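Local coordinates for protein citrate synthase (Metallosphaera sedula, PDB 6ABX) that probably catalyses the condensation of acetyl-CoA with oxaloacetate and water to citrate and CoA, a step of the tricarboxylic acid cycle, at residues 25-28 with 33-36; 177-182 with 254-259; 215-220 with 326-331. One frame throughout, in Å; residues are numbered along the deposited sequence.

How the contacts relate
The three contacts run from a small antiparallel sheet inward to the citrate-binding site. In contact 1, L27 of the middle strand packs on both partners of contact 2: its CD1 lies 3.8 Å from H179 CD2, and its CB 3.8 Å from Y256 OH. The centres of contacts 1 and 2 are about 11 Å apart. Contact 2 holds H179 and N182, both oxaloacetate-binding residues, and H179 bonds a citrate anion directly. Contact 3 is about 14 Å from contact 2, centre to centre; M177 CG meets A331 O at 3.8 Å, and G215 also lies close to citrate. Contacts 1 and 3 do not touch. The segments of contacts 2 and 3 alternate along the chain.

Contact 1 of 3, residues 25-28 with 33-36; sequences GRLY and SIFD
A strand-to-helix junction with an N-cap joins Y28 and L27 of strand 26-29 to S33 and I34, at the point where the edge strand of a three-stranded antiparallel sheet becomes helix 34-40. Y28 and S33 form a non-hydrogen-bonded antiparallel pair, CA to CA 4.5 Å, with both side chains on the same face of the sheet; the tyrosine ring slants past its partner, with Y28 CD2 3.6 Å from S33 N. One residue further, I34 N donates to L27 O at 2.9 Å with an angle of 159° at the hydrogen, so an amide at the start of the helix, with no carbonyl of an earlier turn to bond, finds one on the strand. The same carbonyl oxygen lies 3.5 Å from I34 CG2, and that methyl also reaches L27 CB at 3.9 Å, two branched apolar residues suiting a buried seam. I34 is further backed by I265 and L175, while L27 also lies against H179 and R262, so this seam backs the oxaloacetate site. S33 suits the cap because its OG, anti to its own backbone N (chi1 168°), swings beside the carbonyl carbon and accepts a weak bond from F35 N at 3.2 Å. A water accepts from L27 N and lies 3.2 Å from S33 OG in a second hydrogen bond. One backbone bond, a weak cap and a bridging water together join the strand to the start of the helix.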
ATOM      1  N   GLY A  25      -7.806 -29.559   0.299  1.00 22.49           N
ATOM      2  CA  GLY A  25      -8.889 -28.629   0.635  1.00 20.09           C
ATOM      3  C   GLY A  25      -8.999 -28.372   2.128  1.00 18.90           C
ATOM      4  O   GLY A  25     -10.113 -28.362   2.674  1.00 17.74           O
ATOM      5  N   ARG A  26      -7.843 -28.240   2.782  1.00 18.93           N
ATOM      6  CA  ARG A  26      -7.805 -27.944   4.239  1.00 19.40           C
ATOM      7  C   ARG A  26      -7.096 -26.594   4.502  1.00 17.43           C
ATOM      8  O   ARG A  26      -6.283 -26.107   3.737  1.00 15.41           O
ATOM      9  CB  ARG A  26      -7.206 -29.163   4.944  1.00 23.12           C
ATOM     10  CG  ARG A  26      -8.071 -30.404   4.762  1.00 26.53           C
ATOM     11  CD  ARG A  26      -7.314 -31.575   5.281  1.00 35.68           C
ATOM     12  NE  ARG A  26      -8.009 -32.846   5.291  1.00 40.28           N
ATOM     13  CZ  ARG A  26      -7.453 -33.971   5.762  1.00 51.09           C
ATOM     14  NH1 ARG A  26      -6.198 -33.970   6.227  1.00 41.80           N
ATOM     15  NH2 ARG A  26      -8.158 -35.088   5.752  1.00 51.43           N
ATOM     16  N   LEU A  27      -7.427 -26.003   5.659  1.00 16.43           N
ATOM     17  CA  LEU A  27      -6.967 -24.669   6.053  1.00 15.62           C
ATOM     18  C   LEU A  27      -6.897 -24.673   7.576  1.00 14.49           C
ATOM     19  O   LEU A  27      -7.837 -25.111   8.204  1.00 13.51           O
ATOM     20  CB  LEU A  27      -7.953 -23.610   5.566  1.00 15.14           C
ATOM     21  CG  LEU A  27      -7.693 -22.165   5.985  1.00 15.26           C
ATOM     22  CD1 LEU A  27      -6.382 -21.667   5.398  1.00 16.25           C
ATOM     23  CD2 LEU A  27      -8.856 -21.313   5.480  1.00 16.42           C
ATOM     24  N   TYR A  28      -5.768 -24.203   8.099  1.00 13.35           N
ATOM     25  CA  TYR A  28      -5.525 -24.143   9.544  1.00 13.63           C
ATOM     26  C   TYR A  28      -5.071 -22.744   9.959  1.00 12.66           C
ATOM     27  O   TYR A  28      -4.251 -22.092   9.304  1.00 12.97           O
ATOM     28  CB  TYR A  28      -4.452 -25.155   9.956  1.00 14.16           C
ATOM     29  CG  TYR A  28      -4.766 -26.579   9.608  1.00 13.13           C
ATOM     30  CD1 TYR A  28      -4.619 -27.018   8.309  1.00 15.98           C
ATOM     31  CD2 TYR A  28      -5.286 -27.439  10.557  1.00 15.18           C
ATOM     32  CE1 TYR A  28      -4.934 -28.318   7.952  1.00 15.81           C
ATOM     33  CE2 TYR A  28      -5.657 -28.730  10.202  1.00 16.22           C
ATOM     34  CZ  TYR A  28      -5.504 -29.147   8.895  1.00 16.18           C
ATOM     35  OH  TYR A  28      -5.792 -30.427   8.504  1.00 20.19           O
ATOM     36  N   SER A  33      -7.979 -26.479  12.780  1.00 13.71           N
ATOM     37  CA  SER A  33      -8.721 -26.637  11.524  1.00 14.72           C
ATOM     38  C   SER A  33      -9.787 -25.541  11.403  1.00 13.34           C
ATOM     39  O   SER A  33     -10.538 -25.286  12.342  1.00 12.37           O
ATOM     40  CB  SER A  33      -9.374 -27.981  11.501  1.00 15.21           C
ATOM     41  OG  SER A  33     -10.301 -28.056  10.461  1.00 16.71           O
ATOM     42  N   ILE A  34      -9.918 -24.957  10.198  1.00 12.32           N
ATOM     43  CA  ILE A  34     -10.950 -23.951   9.987  1.00 13.31           C
ATOM     44  C   ILE A  34     -12.341 -24.548  10.225  1.00 12.59           C
ATOM     45  O   ILE A  34     -13.236 -23.844  10.661  1.00 12.05           O
ATOM     46  CB  ILE A  34     -10.826 -23.322   8.592  1.00 13.56           C
ATOM     47  CG1 ILE A  34     -11.641 -22.018   8.486  1.00 14.58           C
ATOM     48  CG2 ILE A  34     -11.206 -24.336   7.535  1.00 13.56           C
ATOM     49  CD1 ILE A  34     -11.174 -20.900   9.408  1.00 14.47           C
ATOM     50  N   PHE A  35     -12.527 -25.850   9.945  1.00 12.94           N
ATOM     51  CA  PHE A  35     -13.784 -26.517  10.210  1.00 13.91           C
ATOM     52  C   PHE A  35     -14.168 -26.456  11.707  1.00 14.04           C
ATOM     53  O   PHE A  35     -15.334 -26.145  12.049  1.00 14.24           O
ATOM     54  CB  PHE A  35     -13.792 -27.941   9.644  1.00 13.98           C
ATOM     55  CG  PHE A  35     -13.674 -28.036   8.139  1.00 15.14           C
ATOM     56  CD1 PHE A  35     -14.775 -27.887   7.324  1.00 17.98           C
ATOM     57  CD2 PHE A  35     -12.438 -28.214   7.539  1.00 17.57           C
ATOM     58  CE1 PHE A  35     -14.646 -27.952   5.938  1.00 17.34           C
ATOM     59  CE2 PHE A  35     -12.311 -28.294   6.154  1.00 18.97           C
ATOM     60  CZ  PHE A  35     -13.425 -28.179   5.356  1.00 17.69           C
ATOM     61  N   ASP A  36     -13.216 -26.764  12.604  1.00 13.95           N
ATOM     62  CA  ASP A  36     -13.442 -26.715  14.017  1.00 14.29           C
ATOM     63  C   ASP A  36     -13.671 -25.281  14.503  1.00 13.28           C
ATOM     64  O   ASP A  36     -14.559 -25.029  15.305  1.00 13.58           O
ATOM     65  CB  ASP A  36     -12.254 -27.329  14.782  1.00 15.55           C
ATOM     66  CG  ASP A  36     -12.114 -28.834  14.620  1.00 19.55           C
ATOM     67  OD1 ASP A  36     -13.093 -29.445  14.208  1.00 19.95           O
ATOM     68  OD2 ASP A  36     -10.989 -29.357  14.864  1.00 19.32           O
TER
HETATM   69  O   HOH W   1      -8.976 -27.869   7.564  1.00 19.49           O

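Contact 2 of 3, residues 177-182 with 254-259; sequences MDHEMN and RIYKTM
H179 and Y256 come from opposite directions, each from a loop, and meet through one hydrogen bond between H179 NE2 and Y256 OH, 2.7 Å long and 159° at the hydrogen; either atom could be the donor. The hydroxyl sits at the edge of the imidazole, near its plane, and NE2 in turn lies near the plane of the phenol. The rings meet rim to rim, centroids 5.5 Å apart and planes turned by 46°, with H179 CE1 3.6 Å from Y256 CE2. A first torsion of -66° sets the tyrosine CG beside its own backbone N and anti to the carbonyl carbon, carrying the long ring across to the histidine. A tyrosine suits the place: its ring spans the gap between the loops and ends in a hydroxyl that can pair with the imidazole nitrogen. A phenylalanine here would probably leave H179 NE2 without this partner and the imidazole freer to turn. Next to the histidine in sequence, D178 OD2 accepts from E180 N at 2.9 Å, an Asx turn in which the amide meets the oxygen from above the carboxylate plane. The ring of Y256 packs edge-to-face with H253, a predicted active-site residue. H179 and N182 are known to bind oxaloacetate. With NE2 bonded to the tyrosine and ND1 to the bound citrate, the imidazole is kept from turning, and Y256 probably serves as a second-shell residue that positions H179.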
ATOM      1  N   MET A 177     -10.348 -14.250   7.723  1.00 10.26           N
ATOM      2  CA  MET A 177      -9.400 -13.530   8.539  1.00  9.87           C
ATOM      3  C   MET A 177      -7.977 -13.692   8.003  1.00 10.02           C
ATOM      4  O   MET A 177      -7.232 -12.716   8.086  1.00 10.67           O
ATOM      5  CB  MET A 177      -9.447 -14.011   9.974  1.00  9.85           C
ATOM      6  CG  MET A 177     -10.650 -13.429  10.691  1.00  9.46           C
ATOM      7  SD  MET A 177     -10.724 -14.078  12.390  1.00 11.86           S
ATOM      8  CE  MET A 177     -12.117 -13.160  13.026  1.00 11.78           C
ATOM      9  N   ASP A 178      -7.640 -14.850   7.420  1.00  9.68           N
ATOM     10  CA  ASP A 178      -6.304 -14.969   6.872  1.00 10.64           C
ATOM     11  C   ASP A 178      -6.259 -16.027   5.773  1.00 11.75           C
ATOM     12  O   ASP A 178      -6.986 -16.998   5.841  1.00 12.40           O
ATOM     13  CB  ASP A 178      -5.233 -15.355   7.898  1.00 11.17           C
ATOM     14  CG  ASP A 178      -3.829 -15.043   7.380  1.00 13.06           C
ATOM     15  OD1 ASP A 178      -3.574 -13.849   7.085  1.00 14.89           O
ATOM     16  OD2 ASP A 178      -3.038 -15.999   7.158  1.00 13.97           O
ATOM     17  N   HIS A 179      -5.304 -15.846   4.839  1.00 11.77           N
ATOM     18  CA  HIS A 179      -5.112 -16.899   3.835  1.00 11.71           C
ATOM     19  C   HIS A 179      -3.639 -16.942   3.406  1.00 14.57           C
ATOM     20  O   HIS A 179      -3.373 -17.009   2.230  1.00 15.73           O
ATOM     21  CB  HIS A 179      -6.089 -16.758   2.696  1.00 11.87           C
ATOM     22  CG  HIS A 179      -6.465 -18.054   2.073  1.00 12.75           C
ATOM     23  ND1 HIS A 179      -6.225 -18.332   0.738  1.00 15.90           N
ATOM     24  CD2 HIS A 179      -6.956 -19.193   2.631  1.00 14.61           C
ATOM     25  CE1 HIS A 179      -6.630 -19.573   0.472  1.00 15.64           C
ATOM     26  NE2 HIS A 179      -7.121 -20.129   1.621  1.00 16.36           N
ATOM     27  N   GLU A 180      -2.730 -16.778   4.372  1.00 16.07           N
ATOM     28  CA  GLU A 180      -1.287 -16.914   4.105  1.00 20.34           C
ATOM     29  C   GLU A 180      -0.929 -15.752   3.130  1.00 20.03           C
ATOM     30  O   GLU A 180      -1.291 -14.552   3.311  1.00 18.58           O
ATOM     31  CB  GLU A 180      -1.059 -18.398   3.721  1.00 22.42           C
ATOM     32  CG  GLU A 180       0.258 -19.043   4.236  1.00 27.80           C
ATOM     33  CD  GLU A 180       0.589 -20.529   3.997  1.00 31.25           C
ATOM     34  OE1 GLU A 180      -0.309 -21.315   3.608  1.00 27.98           O
ATOM     35  OE2 GLU A 180       1.797 -20.957   4.241  1.00 30.58           O
ATOM     36  N   MET A 181      -0.256 -16.032   2.020  1.00 20.33           N
ATOM     37  CA  MET A 181       0.485 -15.017   1.321  1.00 19.35           C
ATOM     38  C   MET A 181      -0.100 -14.380   0.016  1.00 20.87           C
ATOM     39  O   MET A 181       0.570 -14.141  -0.957  1.00 24.78           O
ATOM     40  CB  MET A 181       1.772 -15.691   0.879  1.00 23.93           C
ATOM     41  CG  MET A 181       2.677 -14.716   0.451  1.00 24.49           C
ATOM     42  SD  MET A 181       2.534 -13.195   1.375  1.00 29.84           S
ATOM     43  CE  MET A 181       3.011 -13.725   3.056  1.00 15.13           C
ATOM     44  N   ASN A 182      -1.267 -13.875   0.032  1.00 19.84           N
ATOM     45  CA  ASN A 182      -1.846 -13.400  -1.186  1.00 19.06           C
ATOM     46  C   ASN A 182      -1.243 -12.009  -1.510  1.00 16.97           C
ATOM     47  O   ASN A 182      -0.472 -11.442  -0.704  1.00 18.12           O
ATOM     48  CB  ASN A 182      -3.341 -13.360  -0.920  1.00 19.87           C
ATOM     49  CG  ASN A 182      -3.656 -12.863   0.467  1.00 23.60           C
ATOM     50  OD1 ASN A 182      -3.555 -11.677   0.767  1.00 24.85           O
ATOM     51  ND2 ASN A 182      -3.964 -13.778   1.386  1.00 22.49           N
ATOM     52  N   ARG A 254      -6.026 -20.512  -7.905  1.00 51.01           N
ATOM     53  CA  ARG A 254      -4.643 -20.716  -8.073  1.00 50.10           C
ATOM     54  C   ARG A 254      -4.161 -21.744  -7.029  1.00 42.47           C
ATOM     55  O   ARG A 254      -3.109 -22.302  -7.241  1.00 44.97           O
ATOM     56  CB  ARG A 254      -3.949 -19.348  -8.023  1.00 62.33           C
ATOM     57  CG  ARG A 254      -4.546 -18.312  -8.979  1.00 72.20           C
ATOM     58  CD  ARG A 254      -3.644 -17.124  -9.309  1.00 76.39           C
ATOM     59  NE  ARG A 254      -4.307 -16.176 -10.202  1.00 79.34           N
ATOM     60  CZ  ARG A 254      -3.705 -15.465 -11.157  1.00 75.60           C
ATOM     61  NH1 ARG A 254      -2.396 -15.546 -11.326  1.00 77.37           N
ATOM     62  NH2 ARG A 254      -4.421 -14.688 -11.952  1.00 64.62           N
ATOM     63  N   ILE A 255      -4.954 -22.083  -5.985  1.00 37.18           N
ATOM     64  CA  ILE A 255      -4.402 -22.807  -4.806  1.00 35.40           C
ATOM     65  C   ILE A 255      -5.151 -24.117  -4.504  1.00 27.75           C
ATOM     66  O   ILE A 255      -4.540 -25.183  -4.437  1.00 29.03           O
ATOM     67  CB  ILE A 255      -4.338 -21.891  -3.566  1.00 45.90           C
ATOM     68  CG1 ILE A 255      -3.342 -20.742  -3.764  1.00 51.65           C
ATOM     69  CG2 ILE A 255      -3.993 -22.716  -2.333  1.00 48.60           C
ATOM     70  CD1 ILE A 255      -3.809 -19.420  -3.210  1.00 49.75           C
ATOM     71  N   TYR A 256      -6.468 -24.079  -4.286  1.00 23.14           N
ATOM     72  CA  TYR A 256      -7.162 -25.306  -3.960  1.00 22.03           C
ATOM     73  C   TYR A 256      -7.401 -26.123  -5.223  1.00 27.05           C
ATOM     74  O   TYR A 256      -7.819 -25.575  -6.228  1.00 26.33           O
ATOM     75  CB  TYR A 256      -8.476 -25.042  -3.214  1.00 23.88           C
ATOM     76  CG  TYR A 256      -8.256 -24.441  -1.856  1.00 19.05           C
ATOM     77  CD1 TYR A 256      -7.750 -25.197  -0.820  1.00 20.01           C
ATOM     78  CD2 TYR A 256      -8.617 -23.142  -1.590  1.00 19.03           C
ATOM     79  CE1 TYR A 256      -7.516 -24.647   0.426  1.00 19.56           C
ATOM     80  CE2 TYR A 256      -8.388 -22.572  -0.357  1.00 19.55           C
ATOM     81  CZ  TYR A 256      -7.857 -23.337   0.663  1.00 18.22           C
ATOM     82  OH  TYR A 256      -7.624 -22.778   1.877  1.00 17.76           O
ATOM     83  N   LYS A 257      -7.156 -27.435  -5.117  1.00 26.59           N
ATOM     84  CA  LYS A 257      -7.339 -28.346  -6.238  1.00 34.17           C
ATOM     85  C   LYS A 257      -8.564 -29.216  -5.964  1.00 31.65           C
ATOM     86  O   LYS A 257      -8.756 -30.245  -6.570  1.00 31.12           O
ATOM     87  CB  LYS A 257      -6.010 -29.083  -6.463  1.00 36.08           C
ATOM     88  CG  LYS A 257      -4.908 -28.208  -7.069  1.00 42.84           C
ATOM     89  CD  LYS A 257      -5.427 -27.198  -8.103  1.00 46.22           C
ATOM     90  CE  LYS A 257      -4.405 -26.244  -8.689  1.00 51.16           C
ATOM     91  NZ  LYS A 257      -3.427 -25.761  -7.682  1.00 58.19           N
ATOM     92  N   THR A 258      -9.415 -28.721  -5.059  1.00 28.56           N
ATOM     93  CA  THR A 258     -10.675 -29.271  -4.721  1.00 26.70           C
ATOM     94  C   THR A 258     -11.531 -28.110  -4.193  1.00 24.34           C
ATOM     95  O   THR A 258     -11.113 -26.953  -4.270  1.00 22.16           O
ATOM     96  CB  THR A 258     -10.501 -30.424  -3.730  1.00 32.56           C
ATOM     97  OG1 THR A 258     -11.752 -31.120  -3.703  1.00 36.19           O
ATOM     98  CG2 THR A 258     -10.084 -29.938  -2.361  1.00 34.53           C
ATOM     99  N   MET A 259     -12.727 -28.427  -3.716  1.00 23.14           N
ATOM    100  CA  MET A 259     -13.671 -27.431  -3.149  1.00 26.15           C
ATOM    101  C   MET A 259     -12.888 -26.625  -2.115  1.00 20.65           C
ATOM    102  O   MET A 259     -12.180 -27.212  -1.323  1.00 19.97           O
ATOM    103  CB  MET A 259     -14.844 -28.139  -2.453  1.00 29.93           C
ATOM    104  CG  MET A 259     -15.858 -27.185  -1.813  1.00 35.50           C
ATOM    105  SD  MET A 259     -17.251 -26.881  -2.907  1.00 40.85           S
ATOM    106  CE  MET A 259     -18.376 -25.960  -1.861  1.00 33.96           C
TER

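Contact 3 of 3, residues 215-220 with 326-331; sequences GGANSE and TIFASA
F328, A217 and G216 carry this buried contact, in which a phenylalanine from helix 324-343 lies against the loop leading into helix 220-228. F328 leaves the helix toward the loop, and CG anti to the backbone N (chi1 -169°) lays its ring against A217 and G216. A217 sits over one of its faces in a CH-pi contact: CB is 4.0 Å from the ring centroid and 28° off the normal. The closest approach of that methyl is to F328 CD2, at 3.6 Å, and a residue this small suits a backbone lying so near an aromatic face, since A217 CA is itself 3.5 Å from F328 CD2. The oxygen of G216 comes instead to the rim, in the plane of the ring, 3.4 Å from F328 CE2, where the slightly positive ring hydrogens suit a carbonyl. G216 itself has positive phi, which favours glycine, and a CB on G216 would come about 3.0 Å from F328 CE2, too tight. L209 packs on both A217 and F328, and H176 meets the phenylalanine ring edge-to-face. Beyond A217 the loop is shaped by an Asx turn: N218 OD1 accepts from E220 N at 2.9 Å on a lone pair in the carbonyl plane. No hydrogen bond crosses the contact; dispersion and a weakly polar rim seat the loop on the helix, while N218 ND2 and, weakly, G216 N bond D307, consistent with the loop helping to place that predicted active-site aspartate.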
ATOM      1  N   GLY A 215      -8.453 -11.787  -6.198  1.00 19.03           N
ATOM      2  CA  GLY A 215      -9.209 -12.983  -5.901  1.00 22.26           C
ATOM      3  C   GLY A 215      -9.910 -12.883  -4.564  1.00 24.57           C
ATOM      4  O   GLY A 215      -9.388 -12.231  -3.619  1.00 20.58           O
ATOM      5  N   GLY A 216     -11.122 -13.481  -4.508  1.00 24.36           N
ATOM      6  CA  GLY A 216     -11.891 -13.663  -3.281  1.00 24.43           C
ATOM      7  C   GLY A 216     -12.790 -12.484  -2.927  1.00 26.46           C
ATOM      8  O   GLY A 216     -13.785 -12.660  -2.215  1.00 24.00           O
ATOM      9  N   ALA A 217     -12.429 -11.267  -3.350  1.00 28.95           N
ATOM     10  CA  ALA A 217     -12.893  -9.997  -2.682  1.00 30.88           C
ATOM     11  C   ALA A 217     -13.777  -9.214  -3.645  1.00 31.40           C
ATOM     12  O   ALA A 217     -13.516  -8.059  -3.942  1.00 30.61           O
ATOM     13  CB  ALA A 217     -11.714  -9.146  -2.266  1.00 34.86           C
ATOM     14  N   ASN A 218     -14.757  -9.911  -4.209  1.00 32.97           N
ATOM     15  CA  ASN A 218     -15.638  -9.399  -5.176  1.00 29.05           C
ATOM     16  C   ASN A 218     -17.020 -10.086  -4.998  1.00 32.72           C
ATOM     17  O   ASN A 218     -17.114 -11.135  -4.301  1.00 35.10           O
ATOM     18  CB  ASN A 218     -15.031  -9.651  -6.540  1.00 33.98           C
ATOM     19  CG  ASN A 218     -15.118 -11.119  -6.855  1.00 34.12           C
ATOM     20  OD1 ASN A 218     -16.202 -11.594  -7.178  1.00 32.41           O
ATOM     21  ND2 ASN A 218     -14.019 -11.834  -6.672  1.00 40.16           N
ATOM     22  N   SER A 219     -18.074  -9.526  -5.628  1.00 26.87           N
ATOM     23  CA  SER A 219     -19.450 -10.123  -5.671  1.00 29.72           C
ATOM     24  C   SER A 219     -19.865 -10.539  -7.110  1.00 30.29           C
ATOM     25  O   SER A 219     -21.046 -10.546  -7.455  1.00 24.84           O
ATOM     26  CB  SER A 219     -20.500  -9.180  -5.047  1.00 33.59           C
ATOM     27  OG  SER A 219     -20.489  -9.197  -3.611  1.00 39.56           O
ATOM     28  N   GLU A 220     -18.899 -10.928  -7.948  1.00 24.86           N
ATOM     29  CA  GLU A 220     -19.132 -11.309  -9.335  1.00 26.32           C
ATOM     30  C   GLU A 220     -20.080 -12.522  -9.433  1.00 20.51           C
ATOM     31  O   GLU A 220     -20.963 -12.607 -10.340  1.00 19.29           O
ATOM     32  CB  GLU A 220     -17.768 -11.563  -9.980  1.00 31.78           C
ATOM     33  CG  GLU A 220     -17.091 -10.272 -10.415  1.00 36.44           C
ATOM     34  CD  GLU A 220     -17.833  -9.571 -11.551  1.00 40.26           C
ATOM     35  OE1 GLU A 220     -18.041 -10.197 -12.610  1.00 49.61           O
ATOM     36  OE2 GLU A 220     -18.251  -8.419 -11.361  1.00 56.30           O
ATOM     37  N   THR A 326     -15.151  -4.453   1.128  1.00  9.51           N
ATOM     38  CA  THR A 326     -14.833  -3.776   2.416  1.00  9.17           C
ATOM     39  C   THR A 326     -14.996  -4.785   3.561  1.00  9.52           C
ATOM     40  O   THR A 326     -14.252  -4.696   4.603  1.00  9.37           O
ATOM     41  CB  THR A 326     -15.562  -2.457   2.663  1.00 10.37           C
ATOM     42  OG1 THR A 326     -16.960  -2.665   2.876  1.00 10.28           O
ATOM     43  CG2 THR A 326     -15.354  -1.454   1.544  1.00 11.19           C
ATOM     44  N   ILE A 327     -16.051  -5.596   3.480  1.00 10.57           N
ATOM     45  CA  ILE A 327     -16.335  -6.577   4.517  1.00 11.47           C
ATOM     46  C   ILE A 327     -15.183  -7.598   4.576  1.00 11.56           C
ATOM     47  O   ILE A 327     -14.712  -8.003   5.689  1.00 11.41           O
ATOM     48  CB  ILE A 327     -17.712  -7.215   4.270  1.00 12.58           C
ATOM     49  CG1 ILE A 327     -18.811  -6.163   4.328  1.00 13.85           C
ATOM     50  CG2 ILE A 327     -17.983  -8.304   5.287  1.00 13.38           C
ATOM     51  CD1 ILE A 327     -20.101  -6.665   3.742  1.00 14.57           C
ATOM     52  N   PHE A 328     -14.737  -8.051   3.398  1.00 10.71           N
ATOM     53  CA  PHE A 328     -13.522  -8.879   3.324  1.00 10.67           C
ATOM     54  C   PHE A 328     -12.387  -8.218   4.116  1.00 10.73           C
ATOM     55  O   PHE A 328     -11.760  -8.849   4.977  1.00 11.31           O
ATOM     56  CB  PHE A 328     -13.222  -9.127   1.854  1.00 11.53           C
ATOM     57  CG  PHE A 328     -12.185 -10.158   1.507  1.00 11.35           C
ATOM     58  CD1 PHE A 328     -10.922 -10.138   2.075  1.00 14.39           C
ATOM     59  CD2 PHE A 328     -12.472 -11.144   0.574  1.00 15.47           C
ATOM     60  CE1 PHE A 328      -9.971 -11.093   1.730  1.00 15.29           C
ATOM     61  CE2 PHE A 328     -11.503 -12.084   0.219  1.00 15.48           C
ATOM     62  CZ  PHE A 328     -10.256 -12.049   0.799  1.00 13.85           C
ATOM     63  N   ALA A 329     -12.087  -6.958   3.816  1.00  9.51           N
ATOM     64  CA  ALA A 329     -11.005  -6.221   4.503  1.00 10.05           C
ATOM     65  C   ALA A 329     -11.233  -6.203   6.007  1.00 10.21           C
ATOM     66  O   ALA A 329     -10.271  -6.315   6.766  1.00 10.86           O
ATOM     67  CB  ALA A 329     -10.896  -4.810   3.970  1.00  9.98           C
ATOM     68  N   SER A 330     -12.508  -6.090   6.448  1.00  9.88           N
ATOM     69  CA  SER A 330     -12.821  -5.953   7.864  1.00 10.40           C
ATOM     70  C   SER A 330     -12.339  -7.198   8.621  1.00  9.35           C
ATOM     71  O   SER A 330     -11.915  -7.094   9.740  1.00 10.82           O
ATOM     72  CB  SER A 330     -14.302  -5.703   8.112  1.00  9.98           C
ATOM     73  OG  SER A 330     -15.079  -6.884   8.065  1.00 10.20           O
ATOM     74  N   ALA A 331     -12.343  -8.363   7.980  1.00  9.25           N
ATOM     75  CA  ALA A 331     -11.855  -9.597   8.597  1.00  8.89           C
ATOM     76  C   ALA A 331     -10.349  -9.775   8.321  1.00  9.74           C
ATOM     77  O   ALA A 331      -9.558 -10.142   9.232  1.00  9.81           O
ATOM     78  CB  ALA A 331     -12.620 -10.779   8.002  1.00  9.62           C
TER